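Local coordinates for protein UDP-N-Acetylenolpyruvylglucosamine Reductase (Thermus caldophilus, PDB 2GQT) that reduces UDP-N-acetylglucosamine enolpyruvate to UDP-N-acetylmuramate with NADPH through a bound FAD, a step of bacterial cell-wall peptidoglycan synthesis, at residues A[78-83]-A[160-165]; A[82-87]-A[105-110]; A[114-119]-A[150-155]. All blocks are in the same frame, centred on the assembly; numbering follows the deposited sequence.

Interaction 1: A[78-83]-A[160-165]; sequences VGAGTL and GIVTRV. With FAD (flavin-adenine dinucleotide), chain C.
Val78 and Val165 form an antiparallel hydrogen-bonded pair: Val78 N reaches Val165 O at 2.8 Å, and Val165 N reaches Val78 O at the same 2.8 Å. The next pair, Gly79 with Arg164, is non-hydrogen-bonded, its CA atoms 4.3 Å apart. Beyond it the 78-83 chain enters a type I turn from Gly79 to Thr82, and Ala80 N still finds Thr163 O (2.9 Å), coming from above the carbonyl plane, 59° out of it. Thr82 N closes the turn on Gly79 O, and Thr82 OG1 reaches the same oxygen from the same face of its plane. Strand 77-79 pairs with strand 161-171 in an antiparallel sheet of the FAD-binding part of the MurB fold. Among the side chains, chi1 of -54° puts Val165 CG1 anti to the carbonyl carbon and leaves CG2 between the backbone N and the carbonyl carbon, where it meets Val78 CB at 3.9 Å. The methyl of Ala80 presses on Val162 O at 3.0 Å. That oxygen also accepts a hydrogen bond from the adenine amino group N6A of FAD, while Val162 N donates to N1A (2.9 Å), so one residue reads the adenine edge with donor and acceptor. Arg164 CG lies against Val78 O, and its guanidinium makes salt bridges with Glu68 and Glu132.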
loop_
_atom_site.group_PDB
_atom_site.type_symbol
_atom_site.label_atom_id
_atom_site.label_comp_id
_atom_site.label_asym_id
_atom_site.label_seq_id
_atom_site.Cartn_x
_atom_site.Cartn_y
_atom_site.Cartn_z
ATOM N N VAL A 78 -7.819 12.749 -9.436
ATOM C CA VAL A 78 -8.183 11.549 -8.713
ATOM C C VAL A 78 -7.662 11.697 -7.287
ATOM O O VAL A 78 -6.462 11.829 -7.074
ATOM C CB VAL A 78 -7.556 10.298 -9.398
ATOM C CG1 VAL A 78 -7.727 9.040 -8.561
ATOM C CG2 VAL A 78 -8.133 10.102 -10.801
ATOM N N GLY A 79 -8.548 11.701 -6.305
ATOM C CA GLY A 79 -8.138 11.875 -4.920
ATOM C C GLY A 79 -7.255 10.749 -4.411
ATOM O O GLY A 79 -7.451 9.595 -4.765
ATOM N N ALA A 80 -6.280 11.089 -3.571
ATOM C CA ALA A 80 -5.327 10.092 -3.082
ATOM C C ALA A 80 -5.927 9.067 -2.126
ATOM O O ALA A 80 -5.347 8.000 -1.927
ATOM C CB ALA A 80 -4.144 10.769 -2.443
ATOM N N GLY A 81 -7.067 9.401 -1.519
ATOM C CA GLY A 81 -7.781 8.457 -0.658
ATOM C C GLY A 81 -8.628 7.446 -1.409
ATOM O O GLY A 81 -9.183 6.538 -0.794
ATOM N N THR A 82 -8.732 7.600 -2.724
ATOM C CA THR A 82 -9.447 6.656 -3.576
ATOM C C THR A 82 -8.714 5.318 -3.588
ATOM O O THR A 82 -7.475 5.293 -3.633
ATOM C CB THR A 82 -9.554 7.195 -5.024
ATOM O OG1 THR A 82 -10.085 8.525 -5.003
ATOM C CG2 THR A 82 -10.429 6.298 -5.898
ATOM N N LEU A 83 -9.457 4.213 -3.563
ATOM C CA LEU A 83 -8.850 2.890 -3.647
ATOM C C LEU A 83 -8.400 2.555 -5.059
ATOM O O LEU A 83 -9.183 2.654 -6.019
ATOM C CB LEU A 83 -9.798 1.819 -3.111
ATOM C CG LEU A 83 -9.888 1.811 -1.579
ATOM C CD1 LEU A 83 -11.144 1.075 -1.125
ATOM C CD2 LEU A 83 -8.623 1.229 -0.943
ATOM N N GLY A 160 5.767 14.904 2.997
ATOM C CA GLY A 160 4.791 15.048 1.915
ATOM C C GLY A 160 3.615 14.101 2.005
ATOM O O GLY A 160 3.777 12.903 2.246
ATOM N N ILE A 161 2.421 14.658 1.814
ATOM C CA ILE A 161 1.197 13.875 1.735
ATOM C C ILE A 161 0.678 13.967 0.305
ATOM O O ILE A 161 0.356 15.055 -0.174
ATOM C CB ILE A 161 0.139 14.406 2.717
ATOM C CG1 ILE A 161 0.702 14.431 4.140
ATOM C CG2 ILE A 161 -1.146 13.563 2.631
ATOM C CD1 ILE A 161 -0.266 14.970 5.167
ATOM N N VAL A 162 0.626 12.837 -0.394
ATOM C CA VAL A 162 -0.007 12.802 -1.709
ATOM C C VAL A 162 -1.508 13.008 -1.512
ATOM O O VAL A 162 -2.133 12.293 -0.731
ATOM C CB VAL A 162 0.262 11.469 -2.411
ATOM C CG1 VAL A 162 -0.448 11.408 -3.767
ATOM C CG2 VAL A 162 1.768 11.244 -2.560
ATOM N N THR A 163 -2.062 14.009 -2.185
ATOM C CA THR A 163 -3.465 14.368 -1.985
ATOM C C THR A 163 -4.348 14.076 -3.198
ATOM O O THR A 163 -5.550 13.846 -3.038
ATOM C CB THR A 163 -3.605 15.850 -1.609
ATOM O OG1 THR A 163 -2.835 16.640 -2.523
ATOM C CG2 THR A 163 -3.090 16.075 -0.203
ATOM N N ARG A 164 -3.746 14.045 -4.386
ATOM C CA ARG A 164 -4.492 13.967 -5.638
ATOM C C ARG A 164 -3.523 13.641 -6.764
ATOM O O ARG A 164 -2.376 14.070 -6.711
ATOM C CB ARG A 164 -5.038 15.374 -5.911
ATOM C CG ARG A 164 -6.406 15.519 -6.456
ATOM C CD ARG A 164 -6.795 16.971 -6.207
ATOM N NE ARG A 164 -7.845 17.005 -5.209
ATOM C CZ ARG A 164 -7.810 17.599 -4.018
ATOM N NH1 ARG A 164 -6.763 18.298 -3.592
ATOM N NH2 ARG A 164 -8.879 17.504 -3.249
ATOM N N VAL A 165 -3.979 12.930 -7.789
ATOM C CA VAL A 165 -3.154 12.649 -8.960
ATOM C C VAL A 165 -3.941 12.841 -10.254
ATOM O O VAL A 165 -5.177 12.839 -10.245
ATOM C CB VAL A 165 -2.552 11.210 -8.941
ATOM C CG1 VAL A 165 -1.784 10.940 -7.657
ATOM C CG2 VAL A 165 -3.623 10.145 -9.171
HETATM P PA FAD C . -0.226 1.920 3.643
HETATM O O1A FAD C . 0.163 0.526 3.911
HETATM O O2A FAD C . -1.360 2.530 4.373
HETATM O O5B FAD C . 1.015 2.893 3.812
HETATM C C5B FAD C . 2.261 2.556 3.191
HETATM C C4B FAD C . 3.174 3.763 3.179
HETATM O O4B FAD C . 2.582 4.778 2.342
HETATM C C3B FAD C . 3.386 4.409 4.555
HETATM O O3B FAD C . 4.698 4.974 4.572
HETATM C C2B FAD C . 2.335 5.513 4.561
HETATM O O2B FAD C . 2.679 6.580 5.444
HETATM C C1B FAD C . 2.414 5.987 3.125
HETATM N N9A FAD C . 1.214 6.685 2.620
HETATM C C8A FAD C . -0.032 6.192 2.539
HETATM N N7A FAD C . -0.832 7.117 2.004
HETATM C C5A FAD C . -0.089 8.192 1.716
HETATM C C6A FAD C . -0.345 9.457 1.175
HETATM N N6A FAD C . -1.561 9.837 0.761
HETATM N N1A FAD C . 0.684 10.318 1.042
HETATM C C2A FAD C . 1.921 9.988 1.439
HETATM N N3A FAD C . 2.217 8.806 1.974
HETATM C C4A FAD C . 1.217 7.915 2.118
HETATM N N1 FAD C . 2.738 -3.967 -3.492
HETATM C C2 FAD C . 3.261 -3.902 -4.766
HETATM O O2 FAD C . 4.070 -3.031 -5.047
HETATM N N3 FAD C . 2.888 -4.846 -5.719
HETATM C C4 FAD C . 1.972 -5.851 -5.432
HETATM O O4 FAD C . 1.657 -6.664 -6.308
HETATM C C4X FAD C . 1.442 -5.902 -4.145
HETATM N N5 FAD C . 0.528 -6.899 -3.810
HETATM C C5X FAD C . -0.049 -6.902 -2.534
HETATM C C6 FAD C . -1.014 -7.863 -2.230
HETATM C C7 FAD C . -1.619 -7.889 -0.977
HETATM C C7M FAD C . -2.685 -8.947 -0.671
HETATM C C8 FAD C . -1.242 -6.943 -0.018
HETATM C C8M FAD C . -1.894 -6.958 1.372
HETATM C C9 FAD C . -0.273 -5.989 -0.319
HETATM C C9A FAD C . 0.334 -5.955 -1.575
HETATM N N10 FAD C . 1.312 -4.998 -1.892
HETATM C C10 FAD C . 1.830 -4.962 -3.185
HETATM C "C1'" FAD C . 1.832 -4.036 -0.885
HETATM C "C2'" FAD C . 0.957 -2.777 -0.769
HETATM O "O2'" FAD C . -0.359 -3.017 -1.305
HETATM C "C3'" FAD C . 1.562 -1.576 -1.498
HETATM O "O3'" FAD C . 2.829 -1.243 -0.913
HETATM C "C4'" FAD C . 0.621 -0.364 -1.475
HETATM O "O4'" FAD C . 1.133 0.645 -2.348
HETATM C "C5'" FAD C . 0.426 0.231 -0.083
HETATM O "O5'" FAD C . -0.617 1.201 -0.191
HETATM P P FAD C . -1.553 1.492 1.069
HETATM O O1P FAD C . -2.483 2.562 0.658
HETATM O O2P FAD C . -2.090 0.245 1.652
HETATM O O3P FAD C . -0.457 2.138 2.050
#

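Interaction 2: A[82-87]-A[105-110]; sequences TLLPLL and IPAQVG. With FAD (flavin-adenine dinucleotide), chain C.
Leu87 and Val109 cross at about a right angle, CD1 of the leucine coming within 3.3 Å of CG2 of the valine, tighter than ordinary van der Waals contact. The Val109 branch involved is the one anti to the carbonyl carbon (CG1 takes the place anti to N, chi1 165°), and this CG2 also rests on Thr82 O. Leu84 directs CB at Ala107: Leu84 CB approaches Ala107 O at 3.3 Å, while the two CB atoms are 4.3 Å apart. Its CG stands anti to the backbone N (chi1 -174°), and CD2 farther out makes a looser contact with Ile105 CB. The ring of Pro85 lies against two carbonyl oxygens of the other segment, CD on Ala107 O and CG 3.5 Å from Ile105 O. The side chains of Leu83 and Gln108 cross obliquely, with Leu83 CD2 on Ala107 O and near Gln108 CG. The backbones are joined by a single bridge between Leu83 and Gln108, the N-cap residues of helices 84-93 and 109-114. Its evidence is two bonds: Val109 N to Thr82 O, nearly straight at the carbonyl (C=O...N 177°), and Leu84 N to Ala107 O at 2.8 Å. The two helix starts are therefore tied together ahead of their first turns. Pro106 centres an inverse gamma turn, and its O accepts from Asn47 and Ser49. The same 105-110 strip faces the cofactor. Gln108 N donates to the phosphate oxygen O1P (2.9 Å), where the start of helix 109-114 would be expected to favour negative charge. Ala107 CB touches O5', while Pro106 CG approaches C8 of the isoalloxazine at 3.5 Å and Ile105 CG1 approaches C4 at 3.6 Å.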
loop_
_atom_site.group_PDB
_atom_site.type_symbol
_atom_site.label_atom_id
_atom_site.label_comp_id
_atom_site.label_asym_id
_atom_site.label_seq_id
_atom_site.Cartn_x
_atom_site.Cartn_y
_atom_site.Cartn_z
ATOM N N THR A 82 -8.732 7.600 -2.724
ATOM C CA THR A 82 -9.447 6.656 -3.576
ATOM C C THR A 82 -8.714 5.318 -3.588
ATOM O O THR A 82 -7.475 5.293 -3.633
ATOM C CB THR A 82 -9.554 7.195 -5.024
ATOM O OG1 THR A 82 -10.085 8.525 -5.003
ATOM C CG2 THR A 82 -10.429 6.298 -5.898
ATOM N N LEU A 83 -9.457 4.213 -3.563
ATOM C CA LEU A 83 -8.850 2.890 -3.647
ATOM C C LEU A 83 -8.400 2.555 -5.059
ATOM O O LEU A 83 -9.183 2.654 -6.019
ATOM C CB LEU A 83 -9.798 1.819 -3.111
ATOM C CG LEU A 83 -9.888 1.811 -1.579
ATOM C CD1 LEU A 83 -11.144 1.075 -1.125
ATOM C CD2 LEU A 83 -8.623 1.229 -0.943
ATOM N N LEU A 84 -7.137 2.150 -5.182
ATOM C CA LEU A 84 -6.601 1.732 -6.457
ATOM C C LEU A 84 -7.427 0.584 -7.100
ATOM O O LEU A 84 -7.687 0.615 -8.303
ATOM C CB LEU A 84 -5.110 1.390 -6.317
ATOM C CG LEU A 84 -4.380 1.066 -7.623
ATOM C CD1 LEU A 84 -4.434 2.235 -8.611
ATOM C CD2 LEU A 84 -2.940 0.696 -7.299
ATOM N N PRO A 85 -7.856 -0.435 -6.319
ATOM C CA PRO A 85 -8.697 -1.456 -6.953
ATOM C C PRO A 85 -9.976 -0.926 -7.607
ATOM O O PRO A 85 -10.425 -1.497 -8.608
ATOM C CB PRO A 85 -9.020 -2.411 -5.797
ATOM C CG PRO A 85 -7.877 -2.255 -4.850
ATOM C CD PRO A 85 -7.514 -0.800 -4.928
ATOM N N LEU A 86 -10.545 0.149 -7.070
ATOM C CA LEU A 86 -11.692 0.786 -7.702
ATOM C C LEU A 86 -11.290 1.369 -9.054
ATOM O O LEU A 86 -11.964 1.145 -10.063
ATOM C CB LEU A 86 -12.270 1.875 -6.793
ATOM C CG LEU A 86 -13.394 2.717 -7.402
ATOM C CD1 LEU A 86 -14.619 1.864 -7.766
ATOM C CD2 LEU A 86 -13.785 3.818 -6.456
ATOM N N LEU A 87 -10.201 2.135 -9.068
ATOM C CA LEU A 87 -9.747 2.765 -10.299
ATOM C C LEU A 87 -9.393 1.758 -11.383
ATOM O O LEU A 87 -9.700 1.988 -12.550
ATOM C CB LEU A 87 -8.574 3.682 -10.012
ATOM C CG LEU A 87 -8.915 4.855 -9.103
ATOM C CD1 LEU A 87 -7.640 5.469 -8.608
ATOM C CD2 LEU A 87 -9.774 5.903 -9.809
ATOM N N ILE A 105 -3.420 -5.093 -6.263
ATOM C CA ILE A 105 -2.714 -4.283 -5.269
ATOM C C ILE A 105 -3.741 -3.508 -4.437
ATOM O O ILE A 105 -4.370 -2.577 -4.937
ATOM C CB ILE A 105 -1.733 -3.301 -5.928
ATOM C CG1 ILE A 105 -0.770 -4.054 -6.849
ATOM C CG2 ILE A 105 -0.978 -2.526 -4.839
ATOM C CD1 ILE A 105 0.166 -3.168 -7.647
ATOM N N PRO A 106 -3.932 -3.894 -3.164
ATOM C CA PRO A 106 -5.014 -3.316 -2.362
ATOM C C PRO A 106 -4.611 -1.991 -1.690
ATOM O O PRO A 106 -4.650 -1.858 -0.462
ATOM C CB PRO A 106 -5.281 -4.421 -1.335
ATOM C CG PRO A 106 -3.956 -4.993 -1.093
ATOM C CD PRO A 106 -3.200 -4.928 -2.410
ATOM N N ALA A 107 -4.237 -1.018 -2.515
ATOM C CA ALA A 107 -3.698 0.253 -2.068
ATOM C C ALA A 107 -4.721 1.374 -2.179
ATOM O O ALA A 107 -5.598 1.338 -3.052
ATOM C CB ALA A 107 -2.507 0.609 -2.934
ATOM N N GLN A 108 -4.575 2.413 -1.356
ATOM C CA GLN A 108 -5.076 3.722 -1.758
ATOM C C GLN A 108 -4.094 4.318 -2.766
ATOM O O GLN A 108 -2.906 3.977 -2.780
ATOM C CB GLN A 108 -5.209 4.662 -0.568
ATOM C CG GLN A 108 -6.427 4.406 0.286
ATOM C CD GLN A 108 -6.541 5.387 1.424
ATOM O OE1 GLN A 108 -5.916 6.459 1.412
ATOM N NE2 GLN A 108 -7.363 5.040 2.415
ATOM N N VAL A 109 -4.592 5.231 -3.592
ATOM C CA VAL A 109 -3.743 5.925 -4.555
ATOM C C VAL A 109 -2.493 6.528 -3.896
ATOM O O VAL A 109 -1.373 6.378 -4.409
ATOM C CB VAL A 109 -4.549 7.016 -5.301
ATOM C CG1 VAL A 109 -3.633 7.999 -6.031
ATOM C CG2 VAL A 109 -5.499 6.371 -6.273
ATOM N N GLY A 110 -2.662 7.193 -2.755
ATOM C CA GLY A 110 -1.515 7.834 -2.112
ATOM C C GLY A 110 -0.454 6.830 -1.683
ATOM O O GLY A 110 0.748 7.088 -1.802
HETATM P PA FAD C . -0.226 1.920 3.643
HETATM O O1A FAD C . 0.163 0.526 3.911
HETATM O O2A FAD C . -1.360 2.530 4.373
HETATM O O5B FAD C . 1.015 2.893 3.812
HETATM C C5B FAD C . 2.261 2.556 3.191
HETATM C C4B FAD C . 3.174 3.763 3.179
HETATM O O4B FAD C . 2.582 4.778 2.342
HETATM C C3B FAD C . 3.386 4.409 4.555
HETATM O O3B FAD C . 4.698 4.974 4.572
HETATM C C2B FAD C . 2.335 5.513 4.561
HETATM O O2B FAD C . 2.679 6.580 5.444
HETATM C C1B FAD C . 2.414 5.987 3.125
HETATM N N9A FAD C . 1.214 6.685 2.620
HETATM C C8A FAD C . -0.032 6.192 2.539
HETATM N N7A FAD C . -0.832 7.117 2.004
HETATM C C5A FAD C . -0.089 8.192 1.716
HETATM C C6A FAD C . -0.345 9.457 1.175
HETATM N N6A FAD C . -1.561 9.837 0.761
HETATM N N1A FAD C . 0.684 10.318 1.042
HETATM C C2A FAD C . 1.921 9.988 1.439
HETATM N N3A FAD C . 2.217 8.806 1.974
HETATM C C4A FAD C . 1.217 7.915 2.118
HETATM N N1 FAD C . 2.738 -3.967 -3.492
HETATM C C2 FAD C . 3.261 -3.902 -4.766
HETATM O O2 FAD C . 4.070 -3.031 -5.047
HETATM N N3 FAD C . 2.888 -4.846 -5.719
HETATM C C4 FAD C . 1.972 -5.851 -5.432
HETATM O O4 FAD C . 1.657 -6.664 -6.308
HETATM C C4X FAD C . 1.442 -5.902 -4.145
HETATM N N5 FAD C . 0.528 -6.899 -3.810
HETATM C C5X FAD C . -0.049 -6.902 -2.534
HETATM C C6 FAD C . -1.014 -7.863 -2.230
HETATM C C7 FAD C . -1.619 -7.889 -0.977
HETATM C C7M FAD C . -2.685 -8.947 -0.671
HETATM C C8 FAD C . -1.242 -6.943 -0.018
HETATM C C8M FAD C . -1.894 -6.958 1.372
HETATM C C9 FAD C . -0.273 -5.989 -0.319
HETATM C C9A FAD C . 0.334 -5.955 -1.575
HETATM N N10 FAD C . 1.312 -4.998 -1.892
HETATM C C10 FAD C . 1.830 -4.962 -3.185
HETATM C "C1'" FAD C . 1.832 -4.036 -0.885
HETATM C "C2'" FAD C . 0.957 -2.777 -0.769
HETATM O "O2'" FAD C . -0.359 -3.017 -1.305
HETATM C "C3'" FAD C . 1.562 -1.576 -1.498
HETATM O "O3'" FAD C . 2.829 -1.243 -0.913
HETATM C "C4'" FAD C . 0.621 -0.364 -1.475
HETATM O "O4'" FAD C . 1.133 0.645 -2.348
HETATM C "C5'" FAD C . 0.426 0.231 -0.083
HETATM O "O5'" FAD C . -0.617 1.201 -0.191
HETATM P P FAD C . -1.553 1.492 1.069
HETATM O O1P FAD C . -2.483 2.562 0.658
HETATM O O2P FAD C . -2.090 0.245 1.652
HETATM O O3P FAD C . -0.457 2.138 2.050
#

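Interaction 3: A[114-119]-A[150-155]; sequences KMNAGT and GYRKSH. With FAD (flavin-adenine dinucleotide), chain C.
Arg152 lays one face of its guanidinium over the Ala117-Gly118 backbone, with Gly118 CA 3.7 Å above the plane and offset toward the rim. The opposite face meets the ring of its neighbour Tyr151, whose CD1 stands 3.4 Å from the guanidinium plane. Asn116 O and the flavin O2 lie obliquely to the group, O2 being 3.4 Å from Arg152 CD. Arg152 CB points away from the 114-119 segment, and bends at chi2 and chi3 bring the end of the chain back to it. The Asn116 amide is turned 85° from the guanidinium; its ND2 donates to Gly150 O at 2.9 Å, and that acceptor lies in the amide plane. Lys153 N reaches Gly150 O from the opposite face. Glu123 receives both Asn116 ND2 and, in a salt bridge, Arg152 NH1, consistent with Glu123 helping to position this active-site arginine. Farther along, Ser154 OG donates to Lys114 O (2.7 Å). One water joins Lys114 NZ to Ser154 OG, and another joins Lys114 O to Ser154 N. Gly118 holds the flavin pyrimidine edge at two points: its O accepts a hydrogen bond from N3 at 2.7 Å and its N donates to O2 at 3.0 Å. Helix 109-114 ends in a Schellman motif with Asn116 as C-prime; the chain then enters the weakly bonded strand 118-119 beside strand 122-123, and the 150-155 loop, between strands 138-142 and 161-171, packs against this exit.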
loop_
_atom_site.group_PDB
_atom_site.type_symbol
_atom_site.label_atom_id
_atom_site.label_comp_id
_atom_site.label_asym_id
_atom_site.label_seq_id
_atom_site.Cartn_x
_atom_site.Cartn_y
_atom_site.Cartn_z
ATOM N N LYS A 114 3.396 6.481 -2.885
ATOM C CA LYS A 114 4.499 6.459 -1.923
ATOM C C LYS A 114 5.386 5.228 -2.128
ATOM O O LYS A 114 6.618 5.329 -2.083
ATOM C CB LYS A 114 3.978 6.500 -0.484
ATOM C CG LYS A 114 5.073 6.419 0.581
ATOM C CD LYS A 114 5.754 7.745 0.793
ATOM C CE LYS A 114 6.768 7.687 1.917
ATOM N NZ LYS A 114 7.478 9.008 1.989
ATOM N N MET A 115 4.760 4.078 -2.372
ATOM C CA MET A 115 5.482 2.814 -2.482
ATOM C C MET A 115 5.682 2.361 -3.917
ATOM O O MET A 115 6.005 1.194 -4.150
ATOM C CB MET A 115 4.746 1.724 -1.689
ATOM C CG MET A 115 4.610 2.026 -0.196
ATOM S SD MET A 115 6.166 2.497 0.610
ATOM C CE MET A 115 7.170 1.035 0.333
ATOM N N ASN A 116 5.474 3.278 -4.866
ATOM C CA ASN A 116 5.518 2.980 -6.308
ATOM C C ASN A 116 5.062 1.560 -6.601
ATOM O O ASN A 116 5.790 0.755 -7.177
ATOM C CB ASN A 116 6.902 3.254 -6.913
ATOM C CG ASN A 116 6.858 3.340 -8.424
ATOM O OD1 ASN A 116 5.780 3.484 -9.015
ATOM N ND2 ASN A 116 8.026 3.259 -9.063
ATOM N N ALA A 117 3.831 1.258 -6.203
ATOM C CA ALA A 117 3.361 -0.125 -6.235
ATOM C C ALA A 117 3.343 -0.655 -7.658
ATOM O O ALA A 117 2.998 0.067 -8.596
ATOM C CB ALA A 117 1.995 -0.239 -5.596
ATOM N N GLY A 118 3.705 -1.923 -7.816
ATOM C CA GLY A 118 3.740 -2.502 -9.145
ATOM C C GLY A 118 3.905 -3.997 -9.206
ATOM O O GLY A 118 4.025 -4.680 -8.181
ATOM N N THR A 119 3.870 -4.495 -10.436
ATOM C CA THR A 119 4.019 -5.910 -10.753
ATOM C C THR A 119 4.981 -6.003 -11.937
ATOM O O THR A 119 5.503 -4.982 -12.392
ATOM C CB THR A 119 2.664 -6.524 -11.149
ATOM O OG1 THR A 119 2.214 -5.925 -12.372
ATOM C CG2 THR A 119 1.616 -6.324 -10.052
ATOM N N GLY A 150 11.702 4.733 -7.772
ATOM C CA GLY A 150 12.545 3.572 -8.023
ATOM C C GLY A 150 11.673 2.352 -7.813
ATOM O O GLY A 150 10.451 2.465 -7.662
ATOM N N TYR A 151 12.285 1.178 -7.794
ATOM C CA TYR A 151 11.531 -0.044 -7.583
ATOM C C TYR A 151 10.883 -0.026 -6.206
ATOM O O TYR A 151 11.570 0.006 -5.190
ATOM C CB TYR A 151 12.428 -1.263 -7.758
ATOM C CG TYR A 151 11.666 -2.558 -7.734
ATOM C CD1 TYR A 151 11.003 -3.015 -8.872
ATOM C CD2 TYR A 151 11.595 -3.325 -6.572
ATOM C CE1 TYR A 151 10.294 -4.205 -8.856
ATOM C CE2 TYR A 151 10.888 -4.524 -6.548
ATOM C CZ TYR A 151 10.241 -4.949 -7.694
ATOM O OH TYR A 151 9.547 -6.133 -7.678
ATOM N N ARG A 152 9.547 0.002 -6.199
ATOM C CA ARG A 152 8.730 0.066 -4.979
ATOM C C ARG A 152 9.208 1.168 -4.014
ATOM O O ARG A 152 9.196 1.013 -2.795
ATOM C CB ARG A 152 8.633 -1.323 -4.315
ATOM C CG ARG A 152 8.305 -2.448 -5.321
ATOM C CD ARG A 152 7.117 -2.103 -6.220
ATOM N NE ARG A 152 7.299 -2.522 -7.615
ATOM C CZ ARG A 152 7.654 -1.720 -8.620
ATOM N NH1 ARG A 152 7.888 -0.423 -8.419
ATOM N NH2 ARG A 152 7.775 -2.225 -9.841
ATOM N N LYS A 153 9.611 2.300 -4.584
ATOM C CA LYS A 153 10.184 3.395 -3.810
ATOM C C LYS A 153 9.840 4.754 -4.438
ATOM O O LYS A 153 9.682 4.866 -5.657
ATOM C CB LYS A 153 11.711 3.211 -3.695
ATOM C CG LYS A 153 12.472 4.317 -2.949
ATOM C CD LYS A 153 12.982 5.382 -3.899
ATOM C CE LYS A 153 14.308 4.985 -4.481
ATOM N NZ LYS A 153 14.272 3.582 -4.978
ATOM N N SER A 154 9.720 5.767 -3.576
ATOM C CA SER A 154 9.644 7.168 -3.978
ATOM C C SER A 154 10.549 7.999 -3.070
ATOM O O SER A 154 11.019 7.522 -2.040
ATOM C CB SER A 154 8.202 7.693 -3.890
ATOM O OG SER A 154 7.745 7.717 -2.551
ATOM N N HIS A 155 10.759 9.251 -3.460
ATOM C CA HIS A 155 11.435 10.240 -2.626
ATOM C C HIS A 155 10.557 11.484 -2.631
ATOM O O HIS A 155 10.814 12.453 -3.347
ATOM C CB HIS A 155 12.846 10.536 -3.168
ATOM C CG HIS A 155 13.728 11.304 -2.232
ATOM N ND1 HIS A 155 13.941 10.932 -0.922
ATOM C CD2 HIS A 155 14.506 12.393 -2.445
ATOM C CE1 HIS A 155 14.784 11.780 -0.358
ATOM N NE2 HIS A 155 15.138 12.678 -1.261
HETATM P PA FAD C . -0.226 1.920 3.643
HETATM O O1A FAD C . 0.163 0.526 3.911
HETATM O O2A FAD C . -1.360 2.530 4.373
HETATM O O5B FAD C . 1.015 2.893 3.812
HETATM C C5B FAD C . 2.261 2.556 3.191
HETATM C C4B FAD C . 3.174 3.763 3.179
HETATM O O4B FAD C . 2.582 4.778 2.342
HETATM C C3B FAD C . 3.386 4.409 4.555
HETATM O O3B FAD C . 4.698 4.974 4.572
HETATM C C2B FAD C . 2.335 5.513 4.561
HETATM O O2B FAD C . 2.679 6.580 5.444
HETATM C C1B FAD C . 2.414 5.987 3.125
HETATM N N9A FAD C . 1.214 6.685 2.620
HETATM C C8A FAD C . -0.032 6.192 2.539
HETATM N N7A FAD C . -0.832 7.117 2.004
HETATM C C5A FAD C . -0.089 8.192 1.716
HETATM C C6A FAD C . -0.345 9.457 1.175
HETATM N N6A FAD C . -1.561 9.837 0.761
HETATM N N1A FAD C . 0.684 10.318 1.042
HETATM C C2A FAD C . 1.921 9.988 1.439
HETATM N N3A FAD C . 2.217 8.806 1.974
HETATM C C4A FAD C . 1.217 7.915 2.118
HETATM N N1 FAD C . 2.738 -3.967 -3.492
HETATM C C2 FAD C . 3.261 -3.902 -4.766
HETATM O O2 FAD C . 4.070 -3.031 -5.047
HETATM N N3 FAD C . 2.888 -4.846 -5.719
HETATM C C4 FAD C . 1.972 -5.851 -5.432
HETATM O O4 FAD C . 1.657 -6.664 -6.308
HETATM C C4X FAD C . 1.442 -5.902 -4.145
HETATM N N5 FAD C . 0.528 -6.899 -3.810
HETATM C C5X FAD C . -0.049 -6.902 -2.534
HETATM C C6 FAD C . -1.014 -7.863 -2.230
HETATM C C7 FAD C . -1.619 -7.889 -0.977
HETATM C C7M FAD C . -2.685 -8.947 -0.671
HETATM C C8 FAD C . -1.242 -6.943 -0.018
HETATM C C8M FAD C . -1.894 -6.958 1.372
HETATM C C9 FAD C . -0.273 -5.989 -0.319
HETATM C C9A FAD C . 0.334 -5.955 -1.575
HETATM N N10 FAD C . 1.312 -4.998 -1.892
HETATM C C10 FAD C . 1.830 -4.962 -3.185
HETATM C "C1'" FAD C . 1.832 -4.036 -0.885
HETATM C "C2'" FAD C . 0.957 -2.777 -0.769
HETATM O "O2'" FAD C . -0.359 -3.017 -1.305
HETATM C "C3'" FAD C . 1.562 -1.576 -1.498
HETATM O "O3'" FAD C . 2.829 -1.243 -0.913
HETATM C "C4'" FAD C . 0.621 -0.364 -1.475
HETATM O "O4'" FAD C . 1.133 0.645 -2.348
HETATM C "C5'" FAD C . 0.426 0.231 -0.083
HETATM O "O5'" FAD C . -0.617 1.201 -0.191
HETATM P P FAD C . -1.553 1.492 1.069
HETATM O O1P FAD C . -2.483 2.562 0.658
HETATM O O2P FAD C . -2.090 0.245 1.652
HETATM O O3P FAD C . -0.457 2.138 2.050
HETATM O O HOH W 1 8.859 9.009 -0.377
HETATM O O HOH W 2 9.105 4.839 -0.762
#

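In the fold
All three contacts touch FAD: interaction 1 at the adenine, interaction 2 mainly at the phosphate and flavin, interaction 3 at the flavin pyrimidine edge and along the ribityl chain and adenine ribose. Interactions 1 and 2 (centres about 10 Å apart) share Thr82 and Leu83; Ala80 O and Gly110 N, 2.9 Å apart, probably form a hydrogen bond. Interactions 2 and 3 (centres about 14 Å apart) meet where Ile105 CG2 is 3.8 Å from Ala117 CB. Interactions 1 and 3 have centres about 15 Å and nearest atoms about 5 Å apart, without touching. Between side chains, Ile105 is about 7 Å from Arg152, which is about 9 Å from Cys199, the probable proton donor.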